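Local coordinates for FdtA domain-containing protein (Helicobacter canadensis MIT 98-5491, PDB 7N67), which probably catalyses the 3,4-ketoisomerisation of a dTDP-linked 4-keto-6-deoxy sugar on the way to an unusual formylated sugar, at residues 47-52 and 129-134; 80-85 and 100-105. All blocks are in the same frame, centred on the assembly; numbering follows the deposited sequence.

Contact 1. Residues 47-52 and 129-134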
loop_
_atom_site.group_PDB
_atom_site.type_symbol
_atom_site.label_atom_id
_atom_site.label_comp_id
_atom_site.label_asym_id
_atom_site.label_seq_id
_atom_site.Cartn_x
_atom_site.Cartn_y
_atom_site.Cartn_z
ATOM N N LYS B 47 -1.105 3.695 28.752
ATOM C CA LYS B 47 -0.083 2.617 28.716
ATOM C C LYS B 47 0.914 2.951 27.600
ATOM O O LYS B 47 1.816 3.731 27.879
ATOM C CB LYS B 47 -0.766 1.248 28.608
ATOM C CG LYS B 47 -0.235 0.193 29.574
ATOM C CD LYS B 47 0.363 -1.043 28.927
ATOM C CE LYS B 47 -0.673 -2.102 28.602
ATOM N NZ LYS B 47 -0.061 -3.445 28.473
ATOM N N GLU B 48 0.746 2.455 26.373
ATOM C CA GLU B 48 1.639 2.850 25.249
ATOM C C GLU B 48 1.261 4.262 24.798
ATOM O O GLU B 48 2.156 4.955 24.306
ATOM C CB GLU B 48 1.575 1.871 24.082
ATOM C CG GLU B 48 2.044 0.479 24.452
ATOM C CD GLU B 48 0.980 -0.393 25.088
ATOM O OE1 GLU B 48 -0.202 0.041 25.140
ATOM O OE2 GLU B 48 1.334 -1.498 25.535
ATOM N N ILE B 49 -0.011 4.646 24.961
ATOM C CA ILE B 49 -0.555 6.006 24.679
ATOM C C ILE B 49 -0.706 6.713 26.013
ATOM O O ILE B 49 -1.501 6.272 26.836
ATOM C CB ILE B 49 -1.929 5.932 23.985
ATOM C CG1 ILE B 49 -1.919 5.003 22.772
ATOM C CG2 ILE B 49 -2.426 7.326 23.632
ATOM C CD1 ILE B 49 -0.839 5.322 21.775
ATOM N N PRO B 50 0.007 7.834 26.257
ATOM C CA PRO B 50 -0.029 8.500 27.561
ATOM C C PRO B 50 -1.174 9.522 27.674
ATOM O O PRO B 50 -0.959 10.612 28.155
ATOM C CB PRO B 50 1.366 9.135 27.599
ATOM C CG PRO B 50 1.560 9.596 26.165
ATOM C CD PRO B 50 0.938 8.487 25.328
ATOM N N PHE B 51 -2.361 9.137 27.218
ATOM C CA PHE B 51 -3.637 9.859 27.424
ATOM C C PHE B 51 -4.781 8.896 27.097
ATOM O O PHE B 51 -4.504 7.734 26.730
ATOM C CB PHE B 51 -3.683 11.135 26.586
ATOM C CG PHE B 51 -3.412 10.940 25.117
ATOM C CD1 PHE B 51 -4.369 10.389 24.280
ATOM C CD2 PHE B 51 -2.206 11.350 24.555
ATOM C CE1 PHE B 51 -4.122 10.241 22.921
ATOM C CE2 PHE B 51 -1.961 11.195 23.198
ATOM C CZ PHE B 51 -2.921 10.644 22.382
ATOM N N GLU B 52 -6.022 9.347 27.256
ATOM C CA GLU B 52 -7.216 8.531 26.950
ATOM C C GLU B 52 -7.703 8.879 25.554
ATOM O O GLU B 52 -8.115 10.050 25.358
ATOM C CB GLU B 52 -8.331 8.794 27.957
ATOM C CG GLU B 52 -8.038 8.210 29.317
ATOM C CD GLU B 52 -9.210 8.322 30.266
ATOM O OE1 GLU B 52 -9.294 7.476 31.154
ATOM O OE2 GLU B 52 -10.047 9.240 30.093
ATOM N N LEU B 129 -2.401 7.421 10.670
ATOM C CA LEU B 129 -3.367 7.231 11.778
ATOM C C LEU B 129 -3.014 8.221 12.880
ATOM O O LEU B 129 -1.807 8.393 13.142
ATOM C CB LEU B 129 -3.283 5.786 12.282
ATOM C CG LEU B 129 -4.171 5.468 13.480
ATOM C CD1 LEU B 129 -5.649 5.613 13.130
ATOM C CD2 LEU B 129 -3.862 4.075 14.002
ATOM N N VAL B 130 -4.019 8.859 13.482
ATOM C CA VAL B 130 -3.818 9.824 14.606
ATOM C C VAL B 130 -4.720 9.420 15.775
ATOM O O VAL B 130 -5.958 9.374 15.605
ATOM C CB VAL B 130 -4.076 11.282 14.175
ATOM C CG1 VAL B 130 -3.818 12.259 15.315
ATOM C CG2 VAL B 130 -3.237 11.670 12.967
ATOM N N LEU B 131 -4.106 9.114 16.906
ATOM C CA LEU B 131 -4.797 8.903 18.200
ATOM C C LEU B 131 -4.840 10.261 18.897
ATOM O O LEU B 131 -3.746 10.842 19.102
ATOM C CB LEU B 131 -3.996 7.877 19.008
ATOM C CG LEU B 131 -4.204 6.395 18.662
ATOM C CD1 LEU B 131 -4.709 6.175 17.252
ATOM C CD2 LEU B 131 -2.923 5.617 18.871
ATOM N N ALA B 132 -6.036 10.781 19.188
ATOM C CA ALA B 132 -6.232 12.123 19.788
ATOM C C ALA B 132 -6.830 12.009 21.198
ATOM O O ALA B 132 -7.687 11.116 21.404
ATOM C CB ALA B 132 -7.098 12.969 18.879
ATOM N N SER B 133 -6.444 12.958 22.070
ATOM C CA SER B 133 -6.740 13.045 23.526
ATOM C C SER B 133 -8.127 13.632 23.803
ATOM O O SER B 133 -8.499 13.672 24.988
ATOM C CB SER B 133 -5.682 13.873 24.239
ATOM O OG SER B 133 -5.807 15.273 23.941
ATOM N N ASP B 134 -8.865 14.094 22.789
ATOM C CA ASP B 134 -10.148 14.805 23.004
ATOM C C ASP B 134 -10.950 14.896 21.704
ATOM O O ASP B 134 -10.377 14.658 20.631
ATOM C CB ASP B 134 -9.890 16.203 23.568
ATOM C CG ASP B 134 -10.998 16.748 24.456
ATOM O OD1 ASP B 134 -12.078 16.121 24.547
ATOM O OD2 ASP B 134 -10.762 17.794 25.054
#

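Contact 2. Residues 80-85 and 100-105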
loop_
_atom_site.group_PDB
_atom_site.type_symbol
_atom_site.label_atom_id
_atom_site.label_comp_id
_atom_site.label_asym_id
_atom_site.label_seq_id
_atom_site.Cartn_x
_atom_site.Cartn_y
_atom_site.Cartn_z
ATOM N N LEU B 80 0.896 10.097 16.384
ATOM C CA LEU B 80 0.890 9.902 14.907
ATOM C C LEU B 80 1.547 8.566 14.582
ATOM O O LEU B 80 2.585 8.261 15.179
ATOM C CB LEU B 80 1.663 11.042 14.238
ATOM C CG LEU B 80 0.847 12.276 13.883
ATOM C CD1 LEU B 80 0.266 12.918 15.124
ATOM C CD2 LEU B 80 1.697 13.259 13.099
ATOM N N ILE B 81 0.946 7.805 13.677
ATOM C CA ILE B 81 1.498 6.520 13.162
ATOM C C ILE B 81 1.284 6.474 11.648
ATOM O O ILE B 81 0.124 6.578 11.232
ATOM C CB ILE B 81 0.798 5.357 13.869
ATOM C CG1 ILE B 81 0.873 5.540 15.388
ATOM C CG2 ILE B 81 1.388 4.036 13.401
ATOM C CD1 ILE B 81 0.015 4.598 16.171
ATOM N N MET B 82 2.362 6.394 10.863
ATOM C CA MET B 82 2.270 6.098 9.405
ATOM C C MET B 82 1.994 4.611 9.227
ATOM O O MET B 82 2.936 3.815 9.348
ATOM C CB MET B 82 3.557 6.437 8.648
ATOM C CG MET B 82 3.803 7.919 8.559
ATOM S SD MET B 82 2.405 8.808 7.830
ATOM C CE MET B 82 2.495 8.201 6.148
ATOM N N MET B 83 0.760 4.263 8.900
ATOM C CA MET B 83 0.384 2.845 8.691
ATOM C C MET B 83 0.858 2.369 7.313
ATOM O O MET B 83 1.066 1.168 7.164
ATOM C CB MET B 83 -1.126 2.634 8.832
ATOM C CG MET B 83 -1.429 1.423 9.663
ATOM S SD MET B 83 -2.510 1.888 11.005
ATOM C CE MET B 83 -4.002 1.073 10.447
ATOM N N ASP B 84 0.962 3.269 6.339
ATOM C CA ASP B 84 1.380 2.944 4.954
ATOM C C ASP B 84 2.260 4.077 4.424
ATOM O O ASP B 84 1.855 5.242 4.520
ATOM C CB ASP B 84 0.182 2.701 4.040
ATOM C CG ASP B 84 0.514 1.830 2.845
ATOM O OD1 ASP B 84 1.195 0.855 3.053
ATOM O OD2 ASP B 84 0.069 2.136 1.718
ATOM N N GLY B 85 3.428 3.740 3.885
ATOM C CA GLY B 85 4.286 4.726 3.209
ATOM C C GLY B 85 4.962 5.631 4.207
ATOM O O GLY B 85 5.116 5.236 5.388
ATOM N N ILE B 100 10.815 15.081 11.638
ATOM C CA ILE B 100 10.816 13.640 12.032
ATOM C C ILE B 100 10.217 12.851 10.882
ATOM O O ILE B 100 9.049 13.100 10.529
ATOM C CB ILE B 100 10.067 13.385 13.346
ATOM C CG1 ILE B 100 10.751 14.105 14.508
ATOM C CG2 ILE B 100 9.951 11.892 13.616
ATOM C CD1 ILE B 100 9.791 14.887 15.362
ATOM N N ILE B 101 11.002 11.954 10.305
ATOM C CA ILE B 101 10.514 11.059 9.222
ATOM C C ILE B 101 9.852 9.862 9.888
ATOM O O ILE B 101 10.517 9.227 10.706
ATOM C CB ILE B 101 11.643 10.640 8.264
ATOM C CG1 ILE B 101 12.038 11.812 7.364
ATOM C CG2 ILE B 101 11.216 9.418 7.467
ATOM C CD1 ILE B 101 13.505 12.155 7.407
ATOM N N LEU B 102 8.582 9.626 9.552
ATOM C CA LEU B 102 7.858 8.373 9.842
ATOM C C LEU B 102 7.733 7.595 8.531
ATOM O O LEU B 102 7.139 8.137 7.576
ATOM C CB LEU B 102 6.493 8.712 10.432
ATOM C CG LEU B 102 6.503 9.510 11.732
ATOM C CD1 LEU B 102 5.069 9.806 12.172
ATOM C CD2 LEU B 102 7.276 8.801 12.835
ATOM N N ASN B 103 8.292 6.379 8.492
ATOM C CA ASN B 103 8.276 5.505 7.294
ATOM C C ASN B 103 8.068 4.044 7.676
ATOM O O ASN B 103 8.235 3.206 6.775
ATOM C CB ASN B 103 9.543 5.664 6.454
ATOM C CG ASN B 103 10.833 5.465 7.220
ATOM O OD1 ASN B 103 11.884 5.924 6.777
ATOM N ND2 ASN B 103 10.766 4.815 8.371
ATOM N N ARG B 104 7.706 3.726 8.922
ATOM C CA ARG B 104 7.360 2.330 9.289
ATOM C C ARG B 104 6.204 2.347 10.274
ATOM O O ARG B 104 6.014 3.308 11.003
ATOM C CB ARG B 104 8.565 1.536 9.810
ATOM C CG ARG B 104 9.499 2.230 10.797
ATOM C CD ARG B 104 10.725 1.365 11.098
ATOM N NE ARG B 104 10.433 -0.080 11.061
ATOM C CZ ARG B 104 11.275 -1.069 10.681
ATOM N NH1 ARG B 104 10.865 -2.325 10.688
ATOM N NH2 ARG B 104 12.511 -0.822 10.276
ATOM N N PRO B 105 5.366 1.295 10.284
ATOM C CA PRO B 105 4.227 1.220 11.198
ATOM C C PRO B 105 4.554 0.943 12.672
ATOM O O PRO B 105 3.638 1.088 13.475
ATOM C CB PRO B 105 3.402 0.057 10.624
ATOM C CG PRO B 105 4.436 -0.824 9.974
ATOM C CD PRO B 105 5.448 0.139 9.383
HETATM O O HOH W 1 4.857 5.353 12.010
#

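Contact 1. Residues 47-52 and 129-134
The ring of F51 overlaps the turn where strand 127-132 runs out, with S133 CB lying over one of its faces. That CH-pi contact puts S133 CB 4.0 Å from the centroid of the F51 ring, 24° off the ring normal and shifted toward the rim on the CD1 side. The opposite face is covered from within the loop itself: I49 CG2 sits 3.4 Å above the ring plane, again toward the rim, so F51 is held flat between its own loop and the strand end. At the ring edge, near its plane, F51 CZ meets L131 O at 3.4 Å. With chi1 at 53°, F51 CG stands between the backbone N and the carbonyl carbon, and this turns the ring across the strand end. This is the loop joining strands 38-44 and 55-60 of the cupin-type beta fold, folding back over strand 127-132, the neighbour of 55-60 in the larger antiparallel sheet. An inverse gamma turn centred on P50 separates I49 from F51 and lets both side chains face the strand. I49 CD1 touches L131 CD2 at 3.6 Å, the two side chains crossing at about a right angle. L43 of strand 38-44 packs on both I49 and L131, V79 of the neighbouring strand 78-84 packs on I49 and F51, and L131 also meets I56 of the second subunit. No hydrogen bond joins the two segments; S133 OG turns instead to the backbone N of E77, while A132, pointing away from the loop, packs on the dTDP-binding R55.

Contact 2. Residues 80-85 and 100-105
M82 and L102 make the tightest side-chain contact between strand 78-84 and the end of strand 98-102, with M82 CG 3.4 Å from L102 CB. M82 CG lies beside its backbone N (chi1 -70°), and the chain then bends at chi2 and chi3, so the thioether end leads away from 100-105 while the CB and CG methylenes do the touching. L102 reaches further along the strand with its CD1, 4.2 Å from L80 CB. Past the leucine, the chain of 103-105 swings across the end of the strand: P105 CA gives a CA-H...O contact to M82 O at 3.4 Å, and I81 CG2 comes to 3.7 Å from P105 O. A single water bridges the backbones, accepting from M82 N at 2.9 Å and donating to R104 O at 2.6 Å.

In the next shell, I89, I107 and L109 pack round L102, and C87 and L128 adjoin M82, placing the two apolar side chains between the facing sheets of the cupin-type sandwich. The touching parts run 85° apart, which suits a corner where the chain passes between sheets. On strand 78-84 that corner falls at M83, where M83 and D84 together lie opposite K127 of strand 127-132, a classic beta bulge. The outer side belongs to other subunits: the hydroxyl of Y58 of the second subunit donates a hydrogen bond to P105 O, and R104 makes a salt bridge to D65 of the third. With no direct hydrogen bond between the segments, the contact rests on apolar packing, one CA-H...O contact and a bridging water, and the buried amide of M82 is satisfied by that water rather than by a neighbouring strand.

The two contacts lie about 16 Å apart, centre to centre, and one segment of each lies on neighbouring strands of the larger sheet, 127-132 and 78-84. L129 N probably hydrogen-bonds to I81 O (2.7 Å), and packing runs alongside it: L131 CD2 meets I81 CD1 at 4.1 Å, and L129 CD2 meets M83 SD at 3.9 Å. In contact 1 the A132 side chain is about 7 Å from a bound thymidine-5'-diphosphate; in contact 2 the L80 side chain is about 9 Å from a bound thymidine-5'-diphosphate and about 8 Å from the side chain of H71, a dTDP-binding residue. Both contacts touch the second subunit, and contact 2 also reaches the third.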